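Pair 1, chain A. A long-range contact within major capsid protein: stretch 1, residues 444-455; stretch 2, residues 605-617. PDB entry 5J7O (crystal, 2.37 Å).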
# COMPACT_ATOMS: atom_id res chain seq x y z
N VAL A 444 -11.99 32.32 2.60
CA VAL A 444 -11.30 31.16 2.04
C VAL A 444 -10.81 30.29 3.19
O VAL A 444 -10.12 30.76 4.09
CB VAL A 444 -10.13 31.58 1.14
CG1 VAL A 444 -9.41 30.36 0.61
CG2 VAL A 444 -10.63 32.46 -0.00
N GLU A 445 -11.18 29.00 3.14
CA GLU A 445 -10.66 28.04 4.10
C GLU A 445 -9.25 27.58 3.72
O GLU A 445 -8.34 27.60 4.55
CB GLU A 445 -11.59 26.83 4.20
CG GLU A 445 -12.88 27.08 4.96
CD GLU A 445 -13.68 25.81 5.14
OE1 GLU A 445 -13.98 25.13 4.13
OE2 GLU A 445 -14.00 25.47 6.30
N PHE A 446 -9.07 27.17 2.47
CA PHE A 446 -7.78 26.72 1.98
C PHE A 446 -7.78 26.79 0.46
O PHE A 446 -8.80 27.05 -0.17
CB PHE A 446 -7.44 25.31 2.48
CG PHE A 446 -8.60 24.36 2.44
CD1 PHE A 446 -9.39 24.17 3.57
CD2 PHE A 446 -8.90 23.65 1.29
CE1 PHE A 446 -10.46 23.30 3.54
CE2 PHE A 446 -9.97 22.77 1.26
CZ PHE A 446 -10.75 22.60 2.39
N ILE A 447 -6.60 26.56 -0.12
CA ILE A 447 -6.39 26.70 -1.56
C ILE A 447 -5.52 25.55 -2.05
O ILE A 447 -4.42 25.34 -1.52
CB ILE A 447 -5.74 28.05 -1.92
CG1 ILE A 447 -6.60 29.22 -1.45
CG2 ILE A 447 -5.47 28.14 -3.41
CD1 ILE A 447 -5.99 30.58 -1.70
N TYR A 448 -5.99 24.83 -3.06
CA TYR A 448 -5.15 23.87 -3.76
C TYR A 448 -4.32 24.60 -4.81
O TYR A 448 -4.85 25.42 -5.56
CB TYR A 448 -6.00 22.78 -4.43
CG TYR A 448 -7.01 22.10 -3.53
CD1 TYR A 448 -8.35 22.43 -3.59
CD2 TYR A 448 -6.62 21.11 -2.63
CE1 TYR A 448 -9.28 21.80 -2.78
CE2 TYR A 448 -7.54 20.48 -1.82
CZ TYR A 448 -8.87 20.83 -1.90
OH TYR A 448 -9.80 20.20 -1.09
N LEU A 449 -3.02 24.31 -4.85
CA LEU A 449 -2.11 25.05 -5.72
C LEU A 449 -1.26 24.09 -6.55
O LEU A 449 -0.92 22.99 -6.11
CB LEU A 449 -1.19 25.97 -4.90
CG LEU A 449 -0.24 26.87 -5.70
CD1 LEU A 449 -1.04 27.85 -6.56
CD2 LEU A 449 0.72 27.61 -4.79
N GLY A 450 -0.94 24.53 -7.76
CA GLY A 450 -0.06 23.78 -8.64
C GLY A 450 0.38 24.63 -9.80
O GLY A 450 -0.28 25.60 -10.18
N LEU A 451 1.52 24.24 -10.38
CA LEU A 451 2.09 24.89 -11.56
C LEU A 451 2.31 23.79 -12.59
O LEU A 451 3.38 23.19 -12.66
CB LEU A 451 3.38 25.64 -11.23
CG LEU A 451 3.99 26.52 -12.32
CD1 LEU A 451 3.01 27.59 -12.78
CD2 LEU A 451 5.28 27.15 -11.85
N ARG A 452 1.28 23.53 -13.40
CA ARG A 452 1.27 22.38 -14.29
C ARG A 452 1.87 22.76 -15.64
O ARG A 452 1.39 23.71 -16.27
CB ARG A 452 -0.14 21.86 -14.48
CG ARG A 452 -0.28 20.82 -15.57
CD ARG A 452 -1.59 21.00 -16.32
NE ARG A 452 -2.64 20.11 -15.86
CZ ARG A 452 -3.91 20.21 -16.24
NH1 ARG A 452 -4.29 21.17 -17.07
NH2 ARG A 452 -4.81 19.35 -15.77
N PRO A 453 2.89 22.05 -16.12
CA PRO A 453 3.44 22.36 -17.45
C PRO A 453 2.39 22.18 -18.53
O PRO A 453 1.62 21.21 -18.52
CB PRO A 453 4.59 21.35 -17.60
CG PRO A 453 4.91 20.91 -16.20
CD PRO A 453 3.61 20.95 -15.46
N ALA A 454 2.38 23.12 -19.48
CA ALA A 454 1.38 23.08 -20.55
C ALA A 454 1.50 21.81 -21.38
O ALA A 454 0.50 21.33 -21.94
CB ALA A 454 1.52 24.31 -21.44
N ASN A 455 2.71 21.24 -21.48
CA ASN A 455 2.91 20.05 -22.30
C ASN A 455 2.22 18.82 -21.72
O ASN A 455 2.01 17.85 -22.45
CB ASN A 455 4.41 19.78 -22.46
CG ASN A 455 4.69 18.66 -23.45
OD1 ASN A 455 5.05 17.55 -23.07
ND2 ASN A 455 4.51 18.96 -24.74
N ASN A 605 9.20 26.48 -21.52
CA ASN A 605 8.38 25.55 -20.73
C ASN A 605 7.26 26.33 -20.06
O ASN A 605 7.29 26.57 -18.85
CB ASN A 605 9.23 24.81 -19.70
CG ASN A 605 10.33 23.98 -20.34
OD1 ASN A 605 10.09 22.87 -20.81
ND2 ASN A 605 11.54 24.52 -20.36
N PRO A 606 6.25 26.74 -20.82
CA PRO A 606 5.12 27.45 -20.21
C PRO A 606 4.33 26.54 -19.28
O PRO A 606 4.14 25.35 -19.56
CB PRO A 606 4.28 27.89 -21.41
CG PRO A 606 4.65 26.94 -22.50
CD PRO A 606 6.10 26.61 -22.28
N CYS A 607 3.87 27.11 -18.17
CA CYS A 607 3.11 26.38 -17.17
C CYS A 607 1.88 27.18 -16.78
O CYS A 607 1.81 28.39 -16.97
CB CYS A 607 3.96 26.08 -15.93
SG CYS A 607 5.49 25.17 -16.25
N ASP A 608 0.90 26.47 -16.21
CA ASP A 608 -0.35 27.07 -15.75
C ASP A 608 -0.38 27.03 -14.23
O ASP A 608 -0.36 25.95 -13.63
CB ASP A 608 -1.55 26.33 -16.33
CG ASP A 608 -1.63 26.42 -17.84
OD1 ASP A 608 -1.25 27.48 -18.39
OD2 ASP A 608 -2.07 25.44 -18.48
N LEU A 609 -0.43 28.21 -13.61
CA LEU A 609 -0.55 28.29 -12.15
C LEU A 609 -2.01 28.08 -11.79
O LEU A 609 -2.84 28.98 -11.95
CB LEU A 609 -0.03 29.63 -11.63
CG LEU A 609 0.13 29.65 -10.11
CD1 LEU A 609 1.29 28.75 -9.69
CD2 LEU A 609 0.32 31.06 -9.59
N ILE A 610 -2.33 26.89 -11.29
CA ILE A 610 -3.70 26.50 -10.98
C ILE A 610 -3.94 26.76 -9.50
O ILE A 610 -3.23 26.23 -8.64
CB ILE A 610 -3.95 25.03 -11.33
CG1 ILE A 610 -3.62 24.78 -12.81
CG2 ILE A 610 -5.39 24.64 -11.03
CD1 ILE A 610 -3.64 23.32 -13.20
N SER A 611 -4.96 27.57 -9.20
CA SER A 611 -5.32 27.92 -7.83
C SER A 611 -6.82 27.72 -7.66
O SER A 611 -7.62 28.43 -8.28
CB SER A 611 -4.92 29.36 -7.51
OG SER A 611 -5.53 29.80 -6.31
N ILE A 612 -7.19 26.76 -6.82
CA ILE A 612 -8.59 26.40 -6.59
C ILE A 612 -8.85 26.52 -5.10
O ILE A 612 -8.39 25.68 -4.31
CB ILE A 612 -8.90 24.98 -7.10
CG1 ILE A 612 -8.61 24.88 -8.59
CG2 ILE A 612 -10.35 24.63 -6.80
CD1 ILE A 612 -8.75 23.48 -9.14
N ALA A 613 -9.59 27.55 -4.71
CA ALA A 613 -9.89 27.79 -3.31
C ALA A 613 -11.26 27.25 -2.94
O ALA A 613 -12.18 27.21 -3.77
CB ALA A 613 -9.83 29.29 -3.00
N LYS A 614 -11.39 26.82 -1.69
CA LYS A 614 -12.66 26.41 -1.12
C LYS A 614 -13.16 27.55 -0.23
O LYS A 614 -12.59 27.81 0.83
CB LYS A 614 -12.52 25.11 -0.33
CG LYS A 614 -12.21 23.90 -1.19
CD LYS A 614 -13.35 23.62 -2.16
CE LYS A 614 -14.63 23.27 -1.41
NZ LYS A 614 -14.44 22.07 -0.54
N CYS A 615 -14.21 28.22 -0.68
CA CYS A 615 -14.74 29.39 0.02
C CYS A 615 -15.99 29.04 0.81
O CYS A 615 -16.61 27.99 0.61
CB CYS A 615 -15.05 30.51 -0.98
SG CYS A 615 -13.61 31.07 -1.93
N ILE A 616 -16.36 29.94 1.72
CA ILE A 616 -17.54 29.80 2.55
C ILE A 616 -18.60 30.76 2.04
O ILE A 616 -18.33 31.95 1.84
CB ILE A 616 -17.23 30.07 4.03
CG1 ILE A 616 -16.39 28.94 4.63
CG2 ILE A 616 -18.52 30.25 4.83
CD1 ILE A 616 -16.07 29.13 6.10
N ASN A 617 -19.81 30.24 1.82
CA ASN A 617 -20.96 31.07 1.52
C ASN A 617 -22.14 30.54 2.32
O ASN A 617 -21.98 29.70 3.22
CB ASN A 617 -21.24 31.12 0.01
CG ASN A 617 -22.01 32.36 -0.41
OD1 ASN A 617 -22.86 32.85 0.34
ND2 ASN A 617 -21.72 32.87 -1.59
O HOH W 1 5.58 22.89 -20.78

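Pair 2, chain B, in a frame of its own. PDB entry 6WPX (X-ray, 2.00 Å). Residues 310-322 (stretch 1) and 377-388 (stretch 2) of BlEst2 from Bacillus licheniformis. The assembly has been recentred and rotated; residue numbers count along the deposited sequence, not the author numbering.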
# COMPACT_ATOMS: atom_id res chain seq x y z
N GLY B 310 -21.52 -20.67 -2.86
CA GLY B 310 -20.36 -20.92 -3.71
C GLY B 310 -19.08 -20.20 -3.36
O GLY B 310 -18.18 -20.10 -4.20
N VAL B 311 -18.95 -19.73 -2.11
CA VAL B 311 -17.72 -19.04 -1.70
C VAL B 311 -16.69 -20.10 -1.32
O VAL B 311 -16.98 -20.98 -0.50
CB VAL B 311 -17.96 -17.97 -0.58
CG1 VAL B 311 -16.65 -17.36 -0.10
CG2 VAL B 311 -18.89 -16.88 -1.07
N LYS B 312 -15.49 -20.01 -1.90
CA LYS B 312 -14.41 -20.95 -1.65
C LYS B 312 -13.73 -20.65 -0.32
O LYS B 312 -13.33 -21.58 0.40
CB LYS B 312 -13.40 -20.90 -2.81
CG LYS B 312 -12.43 -22.07 -2.87
CD LYS B 312 -13.09 -23.39 -3.28
CE LYS B 312 -12.07 -24.47 -3.55
NZ LYS B 312 -11.41 -24.28 -4.87
N GLU B 313 -13.64 -19.36 0.03
CA GLU B 313 -12.99 -18.90 1.24
C GLU B 313 -13.36 -17.47 1.55
O GLU B 313 -13.53 -16.65 0.65
CB GLU B 313 -11.45 -18.96 1.08
CG GLU B 313 -10.69 -18.78 2.39
CD GLU B 313 -9.17 -18.83 2.31
OE1 GLU B 313 -8.60 -18.39 1.29
OE2 GLU B 313 -8.55 -19.26 3.31
N ILE B 314 -13.41 -17.17 2.83
CA ILE B 314 -13.52 -15.82 3.34
C ILE B 314 -12.34 -15.64 4.29
O ILE B 314 -11.96 -16.58 4.98
CB ILE B 314 -14.89 -15.44 4.01
CG1 ILE B 314 -15.28 -16.40 5.16
CG2 ILE B 314 -16.03 -15.30 2.98
CD1 ILE B 314 -16.40 -15.90 6.11
N THR B 315 -11.77 -14.43 4.31
CA THR B 315 -10.80 -14.03 5.32
C THR B 315 -11.56 -12.94 6.05
O THR B 315 -12.29 -12.17 5.42
CB THR B 315 -9.40 -13.70 4.80
OG1 THR B 315 -9.38 -12.40 4.19
CG2 THR B 315 -8.82 -14.79 3.86
N VAL B 316 -11.48 -12.95 7.37
CA VAL B 316 -12.26 -12.08 8.25
C VAL B 316 -11.30 -11.36 9.16
O VAL B 316 -10.50 -12.00 9.84
CB VAL B 316 -13.33 -12.91 9.03
CG1 VAL B 316 -14.24 -12.02 9.86
CG2 VAL B 316 -14.15 -13.78 8.09
N HIS B 317 -11.33 -10.03 9.13
CA HIS B 317 -10.40 -9.22 9.88
C HIS B 317 -11.08 -8.16 10.70
O HIS B 317 -11.89 -7.41 10.17
CB HIS B 317 -9.40 -8.53 8.91
CG HIS B 317 -8.84 -9.47 7.91
ND1 HIS B 317 -7.70 -10.20 8.17
CD2 HIS B 317 -9.32 -9.81 6.70
CE1 HIS B 317 -7.53 -10.98 7.11
NE2 HIS B 317 -8.47 -10.77 6.20
N TRP B 318 -10.69 -8.07 11.97
CA TRP B 318 -11.18 -6.99 12.83
C TRP B 318 -9.94 -6.18 13.23
O TRP B 318 -9.14 -6.63 14.05
CB TRP B 318 -11.94 -7.53 14.06
CG TRP B 318 -12.56 -6.44 14.89
CD1 TRP B 318 -11.96 -5.72 15.89
CD2 TRP B 318 -13.91 -5.96 14.80
NE1 TRP B 318 -12.86 -4.83 16.43
CE2 TRP B 318 -14.06 -4.94 15.77
CE3 TRP B 318 -15.01 -6.26 13.96
CZ2 TRP B 318 -15.28 -4.27 15.97
CZ3 TRP B 318 -16.20 -5.56 14.13
CH2 TRP B 318 -16.33 -4.60 15.15
N LEU B 319 -9.74 -5.03 12.59
CA LEU B 319 -8.61 -4.14 12.90
C LEU B 319 -9.04 -3.24 14.01
O LEU B 319 -10.16 -2.74 13.98
CB LEU B 319 -8.19 -3.29 11.69
CG LEU B 319 -7.48 -4.02 10.54
CD1 LEU B 319 -8.49 -4.73 9.62
CD2 LEU B 319 -6.64 -3.05 9.76
N SER B 320 -8.17 -3.06 15.01
CA SER B 320 -8.46 -2.25 16.19
C SER B 320 -7.20 -1.52 16.66
O SER B 320 -6.09 -1.88 16.27
CB SER B 320 -8.97 -3.15 17.32
OG SER B 320 -9.25 -2.41 18.51
N ASN B 321 -7.36 -0.50 17.51
CA ASN B 321 -6.23 0.20 18.09
C ASN B 321 -5.70 -0.57 19.30
O ASN B 321 -4.63 -0.24 19.83
CB ASN B 321 -6.60 1.65 18.45
CG ASN B 321 -7.77 1.76 19.37
OD1 ASN B 321 -8.89 1.36 19.04
ND2 ASN B 321 -7.56 2.39 20.51
N HIS B 322 -6.40 -1.63 19.74
CA HIS B 322 -5.87 -2.42 20.84
C HIS B 322 -6.08 -3.91 20.58
O HIS B 322 -6.84 -4.31 19.69
CB HIS B 322 -6.34 -1.95 22.24
CG HIS B 322 -7.80 -2.05 22.50
ND1 HIS B 322 -8.39 -3.26 22.79
CD2 HIS B 322 -8.72 -1.07 22.63
CE1 HIS B 322 -9.67 -2.99 23.03
NE2 HIS B 322 -9.91 -1.68 22.94
N GLU B 377 -12.68 1.36 21.53
CA GLU B 377 -11.89 1.02 20.33
C GLU B 377 -12.47 1.66 19.07
O GLU B 377 -13.63 1.93 19.05
CB GLU B 377 -11.81 -0.50 20.12
CG GLU B 377 -13.10 -1.08 19.56
CD GLU B 377 -13.02 -2.49 19.03
OE1 GLU B 377 -11.92 -2.97 18.81
OE2 GLU B 377 -14.06 -3.09 18.82
N ALA B 378 -11.58 2.05 18.17
CA ALA B 378 -11.98 2.38 16.79
C ALA B 378 -11.70 1.09 16.01
O ALA B 378 -10.72 0.43 16.31
CB ALA B 378 -11.25 3.56 16.22
N PHE B 379 -12.58 0.74 15.09
CA PHE B 379 -12.37 -0.49 14.35
C PHE B 379 -12.54 -0.34 12.86
O PHE B 379 -13.14 0.61 12.37
CB PHE B 379 -13.32 -1.60 14.88
CG PHE B 379 -14.77 -1.45 14.46
CD1 PHE B 379 -15.22 -1.99 13.25
CD2 PHE B 379 -15.68 -0.77 15.25
CE1 PHE B 379 -16.55 -1.84 12.85
CE2 PHE B 379 -17.01 -0.63 14.86
CZ PHE B 379 -17.43 -1.16 13.66
N LEU B 380 -12.03 -1.32 12.14
CA LEU B 380 -12.17 -1.47 10.71
C LEU B 380 -12.36 -2.96 10.52
O LEU B 380 -11.49 -3.74 10.88
CB LEU B 380 -10.93 -0.94 9.96
CG LEU B 380 -11.01 -0.92 8.42
CD1 LEU B 380 -12.22 -0.12 7.92
CD2 LEU B 380 -9.73 -0.35 7.83
N PHE B 381 -13.53 -3.34 10.04
CA PHE B 381 -13.95 -4.72 9.83
C PHE B 381 -13.90 -5.01 8.36
O PHE B 381 -14.54 -4.31 7.58
CB PHE B 381 -15.39 -4.93 10.38
CG PHE B 381 -15.99 -6.27 10.01
CD1 PHE B 381 -15.28 -7.45 10.22
CD2 PHE B 381 -17.25 -6.34 9.44
CE1 PHE B 381 -15.83 -8.68 9.86
CE2 PHE B 381 -17.81 -7.58 9.10
CZ PHE B 381 -17.10 -8.75 9.32
N ILE B 382 -13.13 -6.04 7.97
CA ILE B 382 -12.95 -6.36 6.55
C ILE B 382 -13.11 -7.84 6.33
O ILE B 382 -12.51 -8.65 7.04
CB ILE B 382 -11.58 -5.84 6.00
CG1 ILE B 382 -11.42 -4.33 6.17
CG2 ILE B 382 -11.32 -6.26 4.53
CD1 ILE B 382 -9.98 -3.87 6.14
N VAL B 383 -13.86 -8.17 5.30
CA VAL B 383 -14.04 -9.54 4.85
C VAL B 383 -13.54 -9.60 3.41
O VAL B 383 -13.93 -8.77 2.60
CB VAL B 383 -15.51 -10.05 4.95
CG1 VAL B 383 -15.63 -11.50 4.48
CG2 VAL B 383 -16.03 -9.92 6.38
N THR B 384 -12.70 -10.59 3.08
CA THR B 384 -12.33 -10.78 1.68
C THR B 384 -13.01 -12.07 1.26
O THR B 384 -13.25 -12.93 2.10
CB THR B 384 -10.80 -10.79 1.42
OG1 THR B 384 -10.30 -12.07 1.79
CG2 THR B 384 -10.06 -9.65 2.15
N PHE B 385 -13.34 -12.19 -0.02
CA PHE B 385 -14.03 -13.35 -0.55
C PHE B 385 -13.30 -13.94 -1.72
O PHE B 385 -12.88 -13.22 -2.64
CB PHE B 385 -15.44 -12.98 -1.05
CG PHE B 385 -16.36 -12.33 -0.04
CD1 PHE B 385 -16.22 -10.97 0.27
CD2 PHE B 385 -17.39 -13.05 0.56
CE1 PHE B 385 -17.06 -10.37 1.21
CE2 PHE B 385 -18.23 -12.44 1.50
CZ PHE B 385 -18.07 -11.10 1.81
N ASP B 386 -13.16 -15.27 -1.68
CA ASP B 386 -12.63 -16.02 -2.81
C ASP B 386 -13.93 -16.65 -3.39
O ASP B 386 -14.44 -17.63 -2.87
CB ASP B 386 -11.61 -17.09 -2.36
CG ASP B 386 -11.04 -17.89 -3.52
OD1 ASP B 386 -11.51 -17.70 -4.67
OD2 ASP B 386 -10.09 -18.66 -3.30
N SER B 387 -14.50 -15.98 -4.38
CA SER B 387 -15.81 -16.38 -4.93
C SER B 387 -15.93 -16.02 -6.41
O SER B 387 -15.44 -14.97 -6.83
CB SER B 387 -16.92 -15.68 -4.14
OG SER B 387 -18.22 -15.81 -4.69
N PRO B 388 -16.65 -16.84 -7.21
CA PRO B 388 -16.84 -16.50 -8.63
C PRO B 388 -17.72 -15.25 -8.82
O PRO B 388 -17.80 -14.76 -9.93
CB PRO B 388 -17.54 -17.75 -9.20
CG PRO B 388 -17.32 -18.83 -8.18
CD PRO B 388 -17.31 -18.12 -6.87
O HOH W 2 -10.72 -14.70 0.68

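Both pairs are two antiparallel strands joined edge to edge. In pair 1 the strand axes run at 158° and approach to 4.3 Å; in pair 2 the values are 167° and 4.6 Å. The 14 central residues superpose with an RMSD of 0.5 Å. The buried area is similar, 1089 Å² in pair 1 and 1117 Å² in pair 2.

The central backbone rungs match, from A:Tyr448–A:Ile612 to A:Arg452–A:Asp608 and from B:Thr315–B:Thr384 to B:Leu319–B:Leu380; the ends differ. A:Tyr448 N donates to A:Ile612 O at 2.8 Å, and the matching B:Thr315 N donates to B:Thr384 O at 3.1 Å. A:Ile610 N reaches A:Gly450 O at 2.7 Å; B:Ile382 N reaches B:His317 O at 2.9 Å. Side chains alternate between the two sheet faces, so packing is lateral, between neighbours on the same face.

One face carries A:Ile447, A:Leu449 and A:Leu451, matched by B:Ile314, B:Val316 and B:Trp318. Across from them, A:Ala613, A:Ser611 and A:Leu609 match B:Phe385, B:Val383 and B:Phe381. A:Ile447 CG1 lies 3.6 Å from A:Ala613 CB. In pair 2 a ring takes the place of the methyl, and B:Ile314 CG2 lies 3.6 Å from B:Phe385 CD2. A:Leu449 CD1 meets A:Leu609 CD1 at 4.0 Å. B:Val316 CG1 meets B:Phe381 CE1 at 3.7 Å, at the ring edge.

At the next position a leucine is matched by a much larger tryptophan. A:Leu451 CD1 packs on A:Cys607 CB at 3.6 Å and on A:Leu609 CD1 at 3.7 Å. B:Trp318 instead forms an offset stack with B:Phe379, the match of A:Cys607. The centroids are 4.2 Å apart and the planes lie at 15°. The indole also has a polar partner: B:Trp318 NE1 donates to B:Glu377 OE1 at 3.2 Å. B:Ser320 OG donates to the same B:Glu377 OE1 at 2.7 Å. Its match, A:Pro453, makes an apolar contact, CB to A:Cys607 SG at 4.2 Å.

The other face contrasts apolar and polar solutions. A:Tyr448 CD1 lies 4.4 Å from A:Ile612 CB. The matching threonines share a hydrogen bond, B:Thr315 OG1 to B:Thr384 OG1 at 2.6 Å. A:Gly450 has no side chain, whereas B:His317 puts NE2 2.7 Å from B:Thr315 OG1, a hydrogen bond within its own strand. Next along, A:Arg452 CB touches A:Ile610 CD1 at 4.0 Å, and that methyl lies over one guanidinium face. B:Leu319 CD1 meets B:Ile382 CD1 at 3.9 Å, a purely aliphatic version of the same diagonal contact.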